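Local coordinates for protein Rubredoxin\:oxygen oxidoreductase (Desulfovibrio gigas, PDB 1E5D) that catalyses the four-electron reduction of one oxygen molecule to two water molecules, using a diiron centre and a flavin mononucleotide cofactor, at residues A[252-266]-A[300-314]. Numbering follows the deposited sequence.
Sequences TNKVVIFYDSMWHST and EISDAGAVIVGSPTH. With FMN (flavin mononucleotide), chain C.
With CG of Phe258 turned in between its own backbone N and carbonyl carbon (chi1 77°), and CG1 of Val309 swung opposite the backbone N (chi1 -164°), the two side chains run alongside each other, and CG1 lies over one ring face toward its rim, a CH-pi contact, 3.6 Å from CE1 of Phe258. The pair sits in the flavodoxin-like domain, a parallel five-stranded sheet between helices. Its neighbouring strands 254-259 and 306-310, in a 2-1-3-4-5 order and with directions 17° apart, illustrate how such a fold builds a nucleotide site where adjacent strands end. Backbone bonds join them, such as Ile308 N to Val256 O at 2.8 Å, up to the longer Asp260 N to Gly310 O. Val256, Phe258, Val307 and Val309 share one face, where Ile301 packs on Val256 and Phe258, and Phe258 also meets Leu326 of helix 320-331; on the other, Val255 CG1 meets Ile308 CG1 at 3.7 Å, under Phe277 of helix 265-279.

At the N-terminal end of the strands, the Lys254 chain, bent at chi3, crosses the end of helix 294-302. Its NZ bonds to Glu300 O on a lone pair in the carbonyl plane and forms salt bridges to Glu300 OE1 at 3.0 Å and to the syn side of Asp303 OD1. This network ties the helix terminus to strand 254-259, and Arg188 forms a salt bridge with Glu300 OE2.

At the C-terminal end, residues 261-266 wrap the FMN phosphate with backbone N-H groups and hydroxyls; the start of helix 265-279 would favour its negative charge. Pro312 closes in from the loop after strand 306-310, its CD 3.1 Å from Asp260 O, while Met262 CE touches Pro312 CG. Beyond them, CD2 of His314 presents the imidazole edge to FMN C7M, 3.3 Å away.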
loop_
_atom_site.group_PDB
_atom_site.type_symbol
_atom_site.label_atom_id
_atom_site.label_comp_id
_atom_site.label_asym_id
_atom_site.label_seq_id
_atom_site.Cartn_x
_atom_site.Cartn_y
_atom_site.Cartn_z
ATOM N N THR A 252 12.631 -24.035 2.307
ATOM C CA THR A 252 13.628 -24.277 1.292
ATOM C C THR A 252 14.754 -23.256 1.469
ATOM O O THR A 252 14.672 -22.357 2.312
ATOM C CB THR A 252 13.070 -24.170 -0.133
ATOM O OG1 THR A 252 12.608 -22.828 -0.332
ATOM C CG2 THR A 252 11.871 -25.078 -0.327
ATOM N N ASN A 253 15.797 -23.394 0.670
ATOM C CA ASN A 253 16.980 -22.554 0.699
ATOM C C ASN A 253 16.751 -21.208 0.027
ATOM O O ASN A 253 17.688 -20.555 -0.424
ATOM C CB ASN A 253 18.123 -23.283 -0.019
ATOM C CG ASN A 253 19.478 -22.977 0.579
ATOM O OD1 ASN A 253 19.563 -22.481 1.701
ATOM N ND2 ASN A 253 20.523 -23.277 -0.183
ATOM N N LYS A 254 15.498 -20.791 -0.055
ATOM C CA LYS A 254 15.097 -19.565 -0.726
ATOM C C LYS A 254 14.922 -18.427 0.272
ATOM O O LYS A 254 14.279 -18.548 1.313
ATOM C CB LYS A 254 13.804 -19.807 -1.495
ATOM C CG LYS A 254 13.367 -18.669 -2.402
ATOM C CD LYS A 254 12.209 -19.119 -3.274
ATOM C CE LYS A 254 11.223 -18.000 -3.542
ATOM N NZ LYS A 254 9.918 -18.548 -4.009
ATOM N N VAL A 255 15.535 -17.299 -0.080
ATOM C CA VAL A 255 15.417 -16.106 0.750
ATOM C C VAL A 255 14.728 -15.023 -0.074
ATOM O O VAL A 255 15.117 -14.714 -1.196
ATOM C CB VAL A 255 16.783 -15.638 1.273
ATOM C CG1 VAL A 255 16.655 -14.391 2.135
ATOM C CG2 VAL A 255 17.470 -16.733 2.080
ATOM N N VAL A 256 13.668 -14.460 0.479
ATOM C CA VAL A 256 12.924 -13.353 -0.068
ATOM C C VAL A 256 13.252 -12.110 0.757
ATOM O O VAL A 256 12.985 -12.041 1.957
ATOM C CB VAL A 256 11.402 -13.562 -0.018
ATOM C CG1 VAL A 256 10.689 -12.243 -0.319
ATOM C CG2 VAL A 256 10.960 -14.650 -0.975
ATOM N N ILE A 257 13.843 -11.133 0.098
ATOM C CA ILE A 257 14.115 -9.843 0.708
ATOM C C ILE A 257 13.151 -8.805 0.146
ATOM O O ILE A 257 13.086 -8.575 -1.065
ATOM C CB ILE A 257 15.559 -9.398 0.438
ATOM C CG1 ILE A 257 16.625 -10.351 0.978
ATOM C CG2 ILE A 257 15.773 -7.984 0.952
ATOM C CD1 ILE A 257 17.979 -10.191 0.312
ATOM N N PHE A 258 12.361 -8.155 0.995
ATOM C CA PHE A 258 11.504 -7.098 0.444
ATOM C C PHE A 258 11.708 -5.858 1.306
ATOM O O PHE A 258 11.907 -5.908 2.511
ATOM C CB PHE A 258 10.064 -7.533 0.333
ATOM C CG PHE A 258 9.161 -7.586 1.537
ATOM C CD1 PHE A 258 8.496 -6.452 1.974
ATOM C CD2 PHE A 258 8.949 -8.755 2.238
ATOM C CE1 PHE A 258 7.640 -6.467 3.056
ATOM C CE2 PHE A 258 8.096 -8.783 3.329
ATOM C CZ PHE A 258 7.433 -7.639 3.751
ATOM N N TYR A 259 11.687 -4.726 0.624
ATOM C CA TYR A 259 12.035 -3.449 1.205
ATOM C C TYR A 259 11.309 -2.356 0.430
ATOM O O TYR A 259 10.803 -2.597 -0.665
ATOM C CB TYR A 259 13.564 -3.225 1.131
ATOM C CG TYR A 259 13.945 -2.777 -0.273
ATOM C CD1 TYR A 259 13.944 -3.698 -1.315
ATOM C CD2 TYR A 259 14.296 -1.461 -0.568
ATOM C CE1 TYR A 259 14.286 -3.324 -2.606
ATOM C CE2 TYR A 259 14.626 -1.077 -1.853
ATOM C CZ TYR A 259 14.620 -2.015 -2.874
ATOM O OH TYR A 259 14.960 -1.609 -4.142
ATOM N N ASP A 260 11.347 -1.164 0.994
ATOM C CA ASP A 260 11.081 0.074 0.284
ATOM C C ASP A 260 12.117 1.084 0.767
ATOM O O ASP A 260 12.832 0.840 1.743
ATOM C CB ASP A 260 9.660 0.564 0.483
ATOM C CG ASP A 260 9.225 1.516 -0.615
ATOM O OD1 ASP A 260 10.064 1.843 -1.483
ATOM O OD2 ASP A 260 8.060 1.946 -0.607
ATOM N N SER A 261 12.231 2.206 0.073
ATOM C CA SER A 261 13.313 3.143 0.384
ATOM C C SER A 261 13.028 4.496 -0.239
ATOM O O SER A 261 12.338 4.571 -1.260
ATOM C CB SER A 261 14.622 2.566 -0.138
ATOM O OG SER A 261 15.705 3.436 0.143
ATOM N N MET A 262 13.535 5.574 0.350
ATOM C CA MET A 262 13.333 6.870 -0.302
ATOM C C MET A 262 14.620 7.315 -0.985
ATOM O O MET A 262 14.566 7.728 -2.140
ATOM C CB MET A 262 12.849 7.943 0.679
ATOM C CG MET A 262 11.646 7.484 1.488
ATOM S SD MET A 262 11.294 8.523 2.913
ATOM C CE MET A 262 12.372 7.776 4.142
ATOM N N TRP A 263 15.737 7.223 -0.280
ATOM C CA TRP A 263 17.016 7.732 -0.778
ATOM C C TRP A 263 18.039 6.629 -1.005
ATOM O O TRP A 263 19.244 6.847 -1.071
ATOM C CB TRP A 263 17.565 8.814 0.178
ATOM C CG TRP A 263 16.736 10.062 0.015
ATOM C CD1 TRP A 263 15.780 10.547 0.863
ATOM C CD2 TRP A 263 16.805 10.967 -1.092
ATOM N NE1 TRP A 263 15.253 11.713 0.342
ATOM C CE2 TRP A 263 15.863 11.990 -0.853
ATOM C CE3 TRP A 263 17.571 11.010 -2.261
ATOM C CZ2 TRP A 263 15.666 13.048 -1.741
ATOM C CZ3 TRP A 263 17.374 12.061 -3.135
ATOM C CH2 TRP A 263 16.432 13.065 -2.873
ATOM N N HIS A 264 17.545 5.408 -1.158
ATOM C CA HIS A 264 18.331 4.271 -1.591
ATOM C C HIS A 264 19.294 3.694 -0.583
ATOM O O HIS A 264 19.996 2.748 -0.962
ATOM C CB HIS A 264 19.143 4.675 -2.856
ATOM C CG HIS A 264 18.130 5.054 -3.899
ATOM N ND1 HIS A 264 17.286 4.118 -4.456
ATOM C CD2 HIS A 264 17.805 6.252 -4.427
ATOM C CE1 HIS A 264 16.493 4.725 -5.314
ATOM N NE2 HIS A 264 16.788 6.014 -5.319
ATOM N N SER A 265 19.370 4.191 0.649
ATOM C CA SER A 265 20.348 3.518 1.522
ATOM C C SER A 265 19.789 2.168 1.937
ATOM O O SER A 265 20.500 1.161 2.002
ATOM C CB SER A 265 20.701 4.365 2.736
ATOM O OG SER A 265 21.370 5.559 2.374
ATOM N N THR A 266 18.483 2.118 2.224
ATOM C CA THR A 266 17.919 0.805 2.556
ATOM C C THR A 266 18.027 -0.109 1.344
ATOM O O THR A 266 18.118 -1.333 1.446
ATOM C CB THR A 266 16.466 0.916 3.031
ATOM O OG1 THR A 266 16.424 1.782 4.174
ATOM C CG2 THR A 266 15.936 -0.437 3.482
ATOM N N GLU A 300 6.135 -15.562 -3.595
ATOM C CA GLU A 300 7.543 -15.930 -3.483
ATOM C C GLU A 300 7.810 -16.444 -2.078
ATOM O O GLU A 300 8.642 -17.309 -1.852
ATOM C CB GLU A 300 8.444 -14.741 -3.808
ATOM C CG GLU A 300 8.355 -14.255 -5.246
ATOM C CD GLU A 300 8.636 -15.339 -6.269
ATOM O OE1 GLU A 300 9.278 -16.355 -5.912
ATOM O OE2 GLU A 300 8.221 -15.178 -7.438
ATOM N N ILE A 301 7.068 -15.881 -1.123
ATOM C CA ILE A 301 7.338 -16.210 0.272
ATOM C C ILE A 301 6.806 -17.596 0.611
ATOM O O ILE A 301 7.308 -18.246 1.526
ATOM C CB ILE A 301 6.738 -15.162 1.222
ATOM C CG1 ILE A 301 7.554 -13.868 1.325
ATOM C CG2 ILE A 301 6.522 -15.744 2.613
ATOM C CD1 ILE A 301 6.762 -12.755 1.978
ATOM N N SER A 302 5.796 -18.023 -0.135
ATOM C CA SER A 302 5.136 -19.293 0.107
ATOM C C SER A 302 6.121 -20.443 0.279
ATOM O O SER A 302 5.970 -21.278 1.167
ATOM C CB SER A 302 4.170 -19.607 -1.050
ATOM O OG SER A 302 4.902 -19.903 -2.223
ATOM N N ASP A 303 7.152 -20.488 -0.561
ATOM C CA ASP A 303 8.121 -21.573 -0.472
ATOM C C ASP A 303 9.491 -21.056 -0.059
ATOM O O ASP A 303 10.498 -21.753 -0.206
ATOM C CB ASP A 303 8.190 -22.313 -1.814
ATOM C CG ASP A 303 8.531 -21.362 -2.949
ATOM O OD1 ASP A 303 8.390 -20.132 -2.744
ATOM O OD2 ASP A 303 8.939 -21.823 -4.034
ATOM N N ALA A 304 9.578 -19.841 0.481
ATOM C CA ALA A 304 10.872 -19.367 0.979
ATOM C C ALA A 304 11.121 -19.860 2.395
ATOM O O ALA A 304 10.160 -20.104 3.132
ATOM C CB ALA A 304 10.934 -17.850 0.966
ATOM N N GLY A 305 12.376 -19.996 2.801
ATOM C CA GLY A 305 12.646 -20.372 4.188
ATOM C C GLY A 305 12.914 -19.167 5.062
ATOM O O GLY A 305 12.753 -19.188 6.285
ATOM N N ALA A 306 13.341 -18.064 4.446
ATOM C CA ALA A 306 13.567 -16.860 5.246
ATOM C C ALA A 306 12.981 -15.628 4.570
ATOM O O ALA A 306 13.070 -15.457 3.354
ATOM C CB ALA A 306 15.054 -16.654 5.492
ATOM N N VAL A 307 12.393 -14.759 5.373
ATOM C CA VAL A 307 11.805 -13.519 4.872
ATOM C C VAL A 307 12.547 -12.350 5.499
ATOM O O VAL A 307 12.487 -12.195 6.720
ATOM C CB VAL A 307 10.307 -13.469 5.205
ATOM C CG1 VAL A 307 9.681 -12.134 4.871
ATOM C CG2 VAL A 307 9.589 -14.591 4.466
ATOM N N ILE A 308 13.252 -11.563 4.701
ATOM C CA ILE A 308 13.969 -10.393 5.199
ATOM C C ILE A 308 13.276 -9.107 4.742
ATOM O O ILE A 308 12.972 -8.962 3.560
ATOM C CB ILE A 308 15.428 -10.361 4.722
ATOM C CG1 ILE A 308 16.091 -11.736 4.657
ATOM C CG2 ILE A 308 16.242 -9.391 5.573
ATOM C CD1 ILE A 308 16.243 -12.390 6.012
ATOM N N VAL A 309 13.029 -8.190 5.664
ATOM C CA VAL A 309 12.300 -6.965 5.412
ATOM C C VAL A 309 13.133 -5.739 5.745
ATOM O O VAL A 309 13.801 -5.635 6.773
ATOM C CB VAL A 309 11.002 -6.846 6.235
ATOM C CG1 VAL A 309 10.134 -5.761 5.614
ATOM C CG2 VAL A 309 10.256 -8.161 6.302
ATOM N N GLY A 310 13.090 -4.771 4.836
ATOM C CA GLY A 310 13.878 -3.563 5.059
ATOM C C GLY A 310 12.998 -2.341 4.882
ATOM O O GLY A 310 12.198 -2.281 3.949
ATOM N N SER A 311 13.155 -1.376 5.775
ATOM C CA SER A 311 12.525 -0.080 5.594
ATOM C C SER A 311 13.325 0.993 6.328
ATOM O O SER A 311 13.840 0.785 7.423
ATOM C CB SER A 311 11.083 -0.067 6.088
ATOM O OG SER A 311 10.583 1.259 6.086
ATOM N N PRO A 312 13.422 2.155 5.708
ATOM C CA PRO A 312 14.010 3.288 6.425
ATOM C C PRO A 312 13.009 3.771 7.457
ATOM O O PRO A 312 11.831 3.424 7.410
ATOM C CB PRO A 312 14.195 4.326 5.321
ATOM C CG PRO A 312 13.127 4.002 4.327
ATOM C CD PRO A 312 13.009 2.495 4.345
ATOM N N THR A 313 13.422 4.588 8.419
ATOM C CA THR A 313 12.389 5.122 9.309
ATOM C C THR A 313 11.701 6.318 8.668
ATOM O O THR A 313 12.301 7.326 8.306
ATOM C CB THR A 313 12.976 5.533 10.669
ATOM O OG1 THR A 313 13.538 4.357 11.263
ATOM C CG2 THR A 313 11.867 6.032 11.574
ATOM N N HIS A 314 10.383 6.206 8.523
ATOM C CA HIS A 314 9.624 7.314 7.961
ATOM C C HIS A 314 8.613 7.775 9.004
ATOM O O HIS A 314 7.732 6.990 9.344
ATOM C CB HIS A 314 8.929 6.900 6.667
ATOM C CG HIS A 314 8.147 7.996 6.016
ATOM N ND1 HIS A 314 6.773 8.011 5.949
ATOM C CD2 HIS A 314 8.552 9.134 5.401
ATOM C CE1 HIS A 314 6.369 9.100 5.322
ATOM N NE2 HIS A 314 7.433 9.807 4.972
HETATM N N1 FMN C . 14.533 9.268 10.275
HETATM C C2 FMN C . 14.236 9.073 11.552
HETATM O O2 FMN C . 15.063 8.769 12.370
HETATM N N3 FMN C . 12.907 9.202 12.036
HETATM C C4 FMN C . 11.962 9.892 11.298
HETATM O O4 FMN C . 10.832 9.949 11.744
HETATM C C4A FMN C . 12.297 10.156 9.906
HETATM N N5 FMN C . 11.329 10.480 9.019
HETATM C C5A FMN C . 11.759 11.015 7.828
HETATM C C6 FMN C . 10.769 11.487 6.928
HETATM C C7 FMN C . 11.080 11.798 5.627
HETATM C C7M FMN C . 9.975 12.007 4.627
HETATM C C8 FMN C . 12.435 11.606 5.146
HETATM C C8M FMN C . 12.842 12.151 3.796
HETATM C C9 FMN C . 13.447 11.335 6.079
HETATM C C9A FMN C . 13.083 10.847 7.336
HETATM N N10 FMN C . 13.996 10.180 8.210
HETATM C C10 FMN C . 13.661 9.906 9.466
HETATM C "C1'" FMN C . 15.395 10.043 7.740
HETATM C "C2'" FMN C . 15.559 8.785 6.849
HETATM O "O2'" FMN C . 15.235 7.615 7.591
HETATM C "C3'" FMN C . 17.025 8.766 6.446
HETATM O "O3'" FMN C . 17.160 9.723 5.398
HETATM C "C4'" FMN C . 17.436 7.390 5.916
HETATM O "O4'" FMN C . 18.815 7.416 5.515
HETATM C "C5'" FMN C . 16.530 7.071 4.746
HETATM O "O5'" FMN C . 16.935 5.673 4.156
HETATM P P FMN C . 16.674 5.331 2.694
HETATM O O1P FMN C . 16.680 3.803 2.612
HETATM O O2P FMN C . 15.529 5.953 2.200
HETATM O O3P FMN C . 17.774 5.835 1.877
#